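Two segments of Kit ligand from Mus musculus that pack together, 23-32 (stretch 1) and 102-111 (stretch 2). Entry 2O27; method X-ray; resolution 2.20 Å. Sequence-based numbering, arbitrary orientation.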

ATOM      1  N   ASP A  23       3.680   0.188  -6.338  1.00 36.48           N
ATOM      2  CA  ASP A  23       4.819   1.071  -6.080  1.00 35.28           C
ATOM      3  C   ASP A  23       5.140   1.272  -4.598  1.00 34.35           C
ATOM      4  O   ASP A  23       6.006   2.064  -4.243  1.00 33.66           O
ATOM      5  CB  ASP A  23       4.635   2.426  -6.782  1.00 36.15           C
ATOM      6  CG  ASP A  23       3.335   3.139  -6.401  1.00 38.61           C
ATOM      7  OD1 ASP A  23       2.402   2.502  -5.875  1.00 40.75           O
ATOM      8  OD2 ASP A  23       3.244   4.362  -6.651  1.00 42.63           O
ATOM      9  N   TYR A  24       4.451   0.543  -3.728  1.00 32.79           N
ATOM     10  CA  TYR A  24       4.737   0.646  -2.297  1.00 32.95           C
ATOM     11  C   TYR A  24       6.095  -0.034  -2.060  1.00 33.85           C
ATOM     12  O   TYR A  24       6.269  -1.184  -2.424  1.00 33.24           O
ATOM     13  CB  TYR A  24       3.662  -0.093  -1.498  1.00 32.17           C
ATOM     14  CG  TYR A  24       3.812   0.025  -0.002  1.00 32.25           C
ATOM     15  CD1 TYR A  24       3.813   1.270   0.605  1.00 29.43           C
ATOM     16  CD2 TYR A  24       3.926  -1.104   0.804  1.00 31.67           C
ATOM     17  CE1 TYR A  24       3.924   1.400   1.969  1.00 31.11           C
ATOM     18  CE2 TYR A  24       4.037  -0.984   2.199  1.00 32.72           C
ATOM     19  CZ  TYR A  24       4.034   0.271   2.770  1.00 31.23           C
ATOM     20  OH  TYR A  24       4.114   0.431   4.130  1.00 31.76           O
ATOM     21  N   MET A  25       7.039   0.665  -1.425  1.00 35.35           N
ATOM     22  CA  MET A  25       8.361   0.114  -1.154  1.00 34.07           C
ATOM     23  C   MET A  25       8.453  -0.562   0.224  1.00 34.20           C
ATOM     24  O   MET A  25       8.207   0.051   1.271  1.00 33.39           O
ATOM     25  CB  MET A  25       9.434   1.213  -1.266  1.00 37.07           C
ATOM     26  CG  MET A  25       9.679   1.766  -2.676  1.00 40.04           C
ATOM     27  SD  MET A  25       9.671   0.525  -4.013  1.00 48.60           S
ATOM     28  CE  MET A  25      11.366  -0.050  -3.950  1.00 49.62           C
ATOM     29  N   ILE A  26       8.794  -1.845   0.222  1.00 32.20           N
ATOM     30  CA  ILE A  26       8.906  -2.549   1.482  1.00 31.48           C
ATOM     31  C   ILE A  26      10.373  -2.711   1.812  1.00 32.37           C
ATOM     32  O   ILE A  26      11.120  -3.344   1.067  1.00 29.02           O
ATOM     33  CB  ILE A  26       8.244  -3.926   1.431  1.00 31.80           C
ATOM     34  CG1 ILE A  26       6.742  -3.777   1.152  1.00 31.78           C
ATOM     35  CG2 ILE A  26       8.514  -4.670   2.742  1.00 29.31           C
ATOM     36  CD1 ILE A  26       6.085  -5.055   0.768  1.00 27.32           C
ATOM     37  N   THR A  27      10.763  -2.129   2.937  1.00 32.32           N
ATOM     38  CA  THR A  27      12.138  -2.168   3.409  1.00 34.55           C
ATOM     39  C   THR A  27      12.563  -3.498   4.016  1.00 33.74           C
ATOM     40  O   THR A  27      11.903  -4.020   4.908  1.00 32.89           O
ATOM     41  CB  THR A  27      12.377  -1.055   4.447  1.00 36.68           C
ATOM     42  OG1 THR A  27      12.184   0.216   3.816  1.00 40.93           O
ATOM     43  CG2 THR A  27      13.811  -1.112   4.982  1.00 41.01           C
ATOM     44  N   LEU A  28      13.692  -4.014   3.538  1.00 34.27           N
ATOM     45  CA  LEU A  28      14.263  -5.280   4.000  1.00 31.95           C
ATOM     46  C   LEU A  28      15.802  -5.194   4.058  1.00 34.33           C
ATOM     47  O   LEU A  28      16.450  -4.711   3.116  1.00 33.58           O
ATOM     48  CB  LEU A  28      13.843  -6.400   3.040  1.00 28.97           C
ATOM     49  CG  LEU A  28      14.421  -7.809   3.203  1.00 30.11           C
ATOM     50  CD1 LEU A  28      13.939  -8.465   4.512  1.00 27.92           C
ATOM     51  CD2 LEU A  28      14.005  -8.643   1.999  1.00 31.08           C
ATOM     52  N   ASN A  29      16.380  -5.611   5.177  1.00 35.57           N
ATOM     53  CA  ASN A  29      17.832  -5.629   5.317  1.00 36.38           C
ATOM     54  C   ASN A  29      18.159  -6.964   4.667  1.00 36.50           C
ATOM     55  O   ASN A  29      18.017  -8.034   5.264  1.00 38.14           O
ATOM     56  CB  ASN A  29      18.229  -5.585   6.792  1.00 35.75           C
ATOM     57  CG  ASN A  29      17.699  -4.343   7.480  1.00 35.75           C
ATOM     58  OD1 ASN A  29      17.766  -3.240   6.927  1.00 38.68           O
ATOM     59  ND2 ASN A  29      17.166  -4.507   8.673  1.00 31.88           N
ATOM     60  N   TYR A  30      18.530  -6.870   3.402  1.00 37.18           N
ATOM     61  CA  TYR A  30      18.811  -8.005   2.551  1.00 38.72           C
ATOM     62  C   TYR A  30      20.168  -8.604   2.889  1.00 41.63           C
ATOM     63  O   TYR A  30      21.156  -7.876   3.028  1.00 43.22           O
ATOM     64  CB  TYR A  30      18.755  -7.528   1.096  1.00 37.98           C
ATOM     65  CG  TYR A  30      18.830  -8.622   0.051  1.00 39.21           C
ATOM     66  CD1 TYR A  30      17.707  -9.384  -0.276  1.00 39.57           C
ATOM     67  CD2 TYR A  30      20.029  -8.889  -0.619  1.00 38.72           C
ATOM     68  CE1 TYR A  30      17.776 -10.386  -1.250  1.00 39.25           C
ATOM     69  CE2 TYR A  30      20.109  -9.879  -1.591  1.00 38.48           C
ATOM     70  CZ  TYR A  30      18.981 -10.622  -1.899  1.00 39.48           C
ATOM     71  OH  TYR A  30      19.060 -11.586  -2.863  1.00 42.06           O
ATOM     72  N   VAL A  31      20.203  -9.925   3.043  1.00 42.97           N
ATOM     73  CA  VAL A  31      21.438 -10.643   3.356  1.00 46.43           C
ATOM     74  C   VAL A  31      22.109 -11.049   2.040  1.00 48.71           C
ATOM     75  O   VAL A  31      21.671 -11.977   1.367  1.00 49.47           O
ATOM     76  CB  VAL A  31      21.141 -11.912   4.210  1.00 47.28           C
ATOM     77  CG1 VAL A  31      22.406 -12.746   4.382  1.00 44.88           C
ATOM     78  CG2 VAL A  31      20.574 -11.500   5.581  1.00 46.57           C
ATOM     79  N   ALA A  32      23.172 -10.336   1.682  1.00 50.12           N
ATOM     80  CA  ALA A  32      23.912 -10.578   0.443  1.00 50.53           C
ATOM     81  C   ALA A  32      24.344 -12.019   0.197  1.00 50.29           C
ATOM     82  O   ALA A  32      24.813 -12.700   1.098  1.00 51.15           O
ATOM     83  CB  ALA A  32      25.136  -9.670   0.394  1.00 52.52           C
ATOM     84  N   ARG A 102      27.100  -6.850   7.767  1.00140.63           N
ATOM     85  CA  ARG A 102      25.689  -6.574   8.007  1.00134.36           C
ATOM     86  C   ARG A 102      24.881  -6.642   6.714  1.00127.64           C
ATOM     87  O   ARG A 102      25.437  -6.560   5.619  1.00127.64           O
ATOM     88  CB  ARG A 102      25.519  -5.193   8.653  1.00136.94           C
ATOM     89  CG  ARG A 102      26.392  -4.945   9.879  1.00139.18           C
ATOM     90  CD  ARG A 102      26.353  -6.107  10.864  1.00141.30           C
ATOM     91  NE  ARG A 102      27.342  -7.138  10.545  1.00142.71           N
ATOM     92  CZ  ARG A 102      27.048  -8.405  10.263  1.00143.43           C
ATOM     93  NH1 ARG A 102      25.787  -8.814  10.252  1.00143.69           N
ATOM     94  NH2 ARG A 102      28.020  -9.267   9.992  1.00143.91           N
ATOM     95  N   PRO A 103      23.554  -6.804   6.828  1.00120.28           N
ATOM     96  CA  PRO A 103      22.677  -6.882   5.658  1.00113.51           C
ATOM     97  C   PRO A 103      22.519  -5.533   4.964  1.00105.56           C
ATOM     98  O   PRO A 103      22.655  -4.483   5.591  1.00105.25           O
ATOM     99  CB  PRO A 103      21.358  -7.382   6.245  1.00115.67           C
ATOM    100  CG  PRO A 103      21.780  -8.113   7.491  1.00118.02           C
ATOM    101  CD  PRO A 103      22.823  -7.187   8.046  1.00119.72           C
ATOM    102  N   GLU A 104      22.222  -5.570   3.669  1.00 95.96           N
ATOM    103  CA  GLU A 104      22.045  -4.358   2.882  1.00 86.12           C
ATOM    104  C   GLU A 104      20.601  -3.859   2.923  1.00 77.79           C
ATOM    105  O   GLU A 104      19.703  -4.456   2.333  1.00 75.33           O
ATOM    106  CB  GLU A 104      22.471  -4.613   1.431  1.00 88.05           C
ATOM    107  CG  GLU A 104      22.362  -3.400   0.515  1.00 90.44           C
ATOM    108  CD  GLU A 104      22.877  -3.675  -0.888  1.00 92.38           C
ATOM    109  OE1 GLU A 104      22.387  -4.633  -1.527  1.00 93.70           O
ATOM    110  OE2 GLU A 104      23.769  -2.932  -1.353  1.00 92.80           O
ATOM    111  N   THR A 105      20.387  -2.758   3.631  1.00 68.78           N
ATOM    112  CA  THR A 105      19.066  -2.157   3.751  1.00 60.33           C
ATOM    113  C   THR A 105      18.596  -1.674   2.385  1.00 55.67           C
ATOM    114  O   THR A 105      19.139  -0.707   1.857  1.00 52.51           O
ATOM    115  CB  THR A 105      19.100  -0.959   4.684  1.00 58.50           C
ATOM    116  OG1 THR A 105      19.813  -1.314   5.869  1.00 56.28           O
ATOM    117  CG2 THR A 105      17.682  -0.523   5.044  1.00 57.04           C
ATOM    118  N   ARG A 106      17.593  -2.357   1.824  1.00 51.12           N
ATOM    119  CA  ARG A 106      17.055  -2.008   0.524  1.00 48.57           C
ATOM    120  C   ARG A 106      15.525  -1.919   0.564  1.00 45.90           C
ATOM    121  O   ARG A 106      14.884  -2.272   1.570  1.00 44.24           O
ATOM    122  CB  ARG A 106      17.484  -3.042  -0.525  1.00 49.53           C
ATOM    123  CG  ARG A 106      18.989  -3.270  -0.574  1.00 52.47           C
ATOM    124  CD  ARG A 106      19.477  -3.654  -1.961  1.00 56.59           C
ATOM    125  NE  ARG A 106      18.963  -4.936  -2.439  1.00 59.61           N
ATOM    126  CZ  ARG A 106      19.203  -5.423  -3.655  1.00 59.71           C
ATOM    127  NH1 ARG A 106      19.950  -4.735  -4.511  1.00 60.35           N
ATOM    128  NH2 ARG A 106      18.695  -6.592  -4.021  1.00 60.46           N
ATOM    129  N   SER A 107      14.938  -1.440  -0.519  1.00 44.06           N
ATOM    130  CA  SER A 107      13.496  -1.351  -0.567  1.00 43.18           C
ATOM    131  C   SER A 107      13.078  -2.189  -1.744  1.00 40.94           C
ATOM    132  O   SER A 107      13.740  -2.194  -2.769  1.00 39.94           O
ATOM    133  CB  SER A 107      13.023   0.097  -0.716  1.00 43.74           C
ATOM    134  OG  SER A 107      13.540   0.697  -1.875  1.00 47.21           O
ATOM    135  N   PHE A 108      11.996  -2.933  -1.564  1.00 38.90           N
ATOM    136  CA  PHE A 108      11.503  -3.795  -2.604  1.00 37.53           C
ATOM    137  C   PHE A 108      10.029  -3.600  -2.815  1.00 37.37           C
ATOM    138  O   PHE A 108       9.301  -3.184  -1.916  1.00 38.31           O
ATOM    139  CB  PHE A 108      11.739  -5.264  -2.241  1.00 36.91           C
ATOM    140  CG  PHE A 108      13.190  -5.628  -2.074  1.00 36.99           C
ATOM    141  CD1 PHE A 108      13.837  -5.424  -0.877  1.00 36.41           C
ATOM    142  CD2 PHE A 108      13.911  -6.159  -3.139  1.00 37.55           C
ATOM    143  CE1 PHE A 108      15.206  -5.754  -0.747  1.00 37.04           C
ATOM    144  CE2 PHE A 108      15.277  -6.486  -3.003  1.00 37.38           C
ATOM    145  CZ  PHE A 108      15.913  -6.284  -1.814  1.00 34.83           C
ATOM    146  N   THR A 109       9.600  -3.918  -4.022  1.00 36.78           N
ATOM    147  CA  THR A 109       8.203  -3.845  -4.371  1.00 36.86           C
ATOM    148  C   THR A 109       7.567  -5.057  -3.684  1.00 35.38           C
ATOM    149  O   THR A 109       8.264  -6.006  -3.315  1.00 33.61           O
ATOM    150  CB  THR A 109       8.035  -3.971  -5.899  1.00 38.27           C
ATOM    151  OG1 THR A 109       6.755  -3.465  -6.277  1.00 44.94           O
ATOM    152  CG2 THR A 109       8.124  -5.416  -6.325  1.00 35.29           C
ATOM    153  N   PRO A 110       6.234  -5.054  -3.523  1.00 33.47           N
ATOM    154  CA  PRO A 110       5.617  -6.204  -2.865  1.00 33.34           C
ATOM    155  C   PRO A 110       5.881  -7.537  -3.585  1.00 32.88           C
ATOM    156  O   PRO A 110       6.108  -8.553  -2.937  1.00 29.92           O
ATOM    157  CB  PRO A 110       4.139  -5.820  -2.822  1.00 32.84           C
ATOM    158  CG  PRO A 110       4.227  -4.275  -2.654  1.00 33.39           C
ATOM    159  CD  PRO A 110       5.251  -3.964  -3.713  1.00 33.43           C
ATOM    160  N   GLU A 111       5.845  -7.528  -4.910  1.00 32.79           N
ATOM    161  CA  GLU A 111       6.092  -8.745  -5.681  1.00 34.88           C
ATOM    162  C   GLU A 111       7.483  -9.245  -5.370  1.00 33.08           C
ATOM    163  O   GLU A 111       7.687 -10.422  -5.145  1.00 33.49           O
ATOM    164  CB  GLU A 111       5.987  -8.476  -7.188  1.00 38.42           C
ATOM    165  CG  GLU A 111       4.710  -8.989  -7.836  1.00 47.09           C
ATOM    166  CD  GLU A 111       4.658 -10.509  -7.948  1.00 50.89           C
ATOM    167  OE1 GLU A 111       3.561 -11.052  -8.243  1.00 54.26           O
ATOM    168  OE2 GLU A 111       5.713 -11.158  -7.751  1.00 53.43           O
TER

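Strands 26-30 and 104-108 run antiparallel. The two stretches bury 825 Å² between them, both sides summed. Six backbone hydrogen bonds join them, two in each of three pairs. I26 N to F108 O is 2.6 Å and F108 N to I26 O is 2.8 Å. L28 and R106 pair likewise, with L28 N to R106 O and R106 N to L28 O both 2.9 Å. Y30 N donates to E104 O at 2.9 Å, and E104 N to Y30 O at 2.6 Å.

These pairs also place I26, L28, Y30, E104, R106 and F108 on one face of the sheet. F108 and Y30 are the most covered residues, and both are buried. Their rings meet obliquely, with Y30 CD1 3.9 Å from F108 CZ, so each gives the other an apolar neighbour. An apolar ring suits the place of F108, as L28 CB also lies 4.0 Å from F108 CD1. R106 reaches over one face of the Y30 ring, a long cation-pi contact that is weak at most.

I26 CD1 lies 4.0 Å from P110 CG, at the start of a helix. On the other face, N29 and T105 share no backbone hydrogen bond, but their side chains do bond: the hydroxyl T105 OG1 donates to the amide oxygen N29 OD1 at 3.0 Å. P103 covers the far end, its CB 3.6 Å from N29 CB.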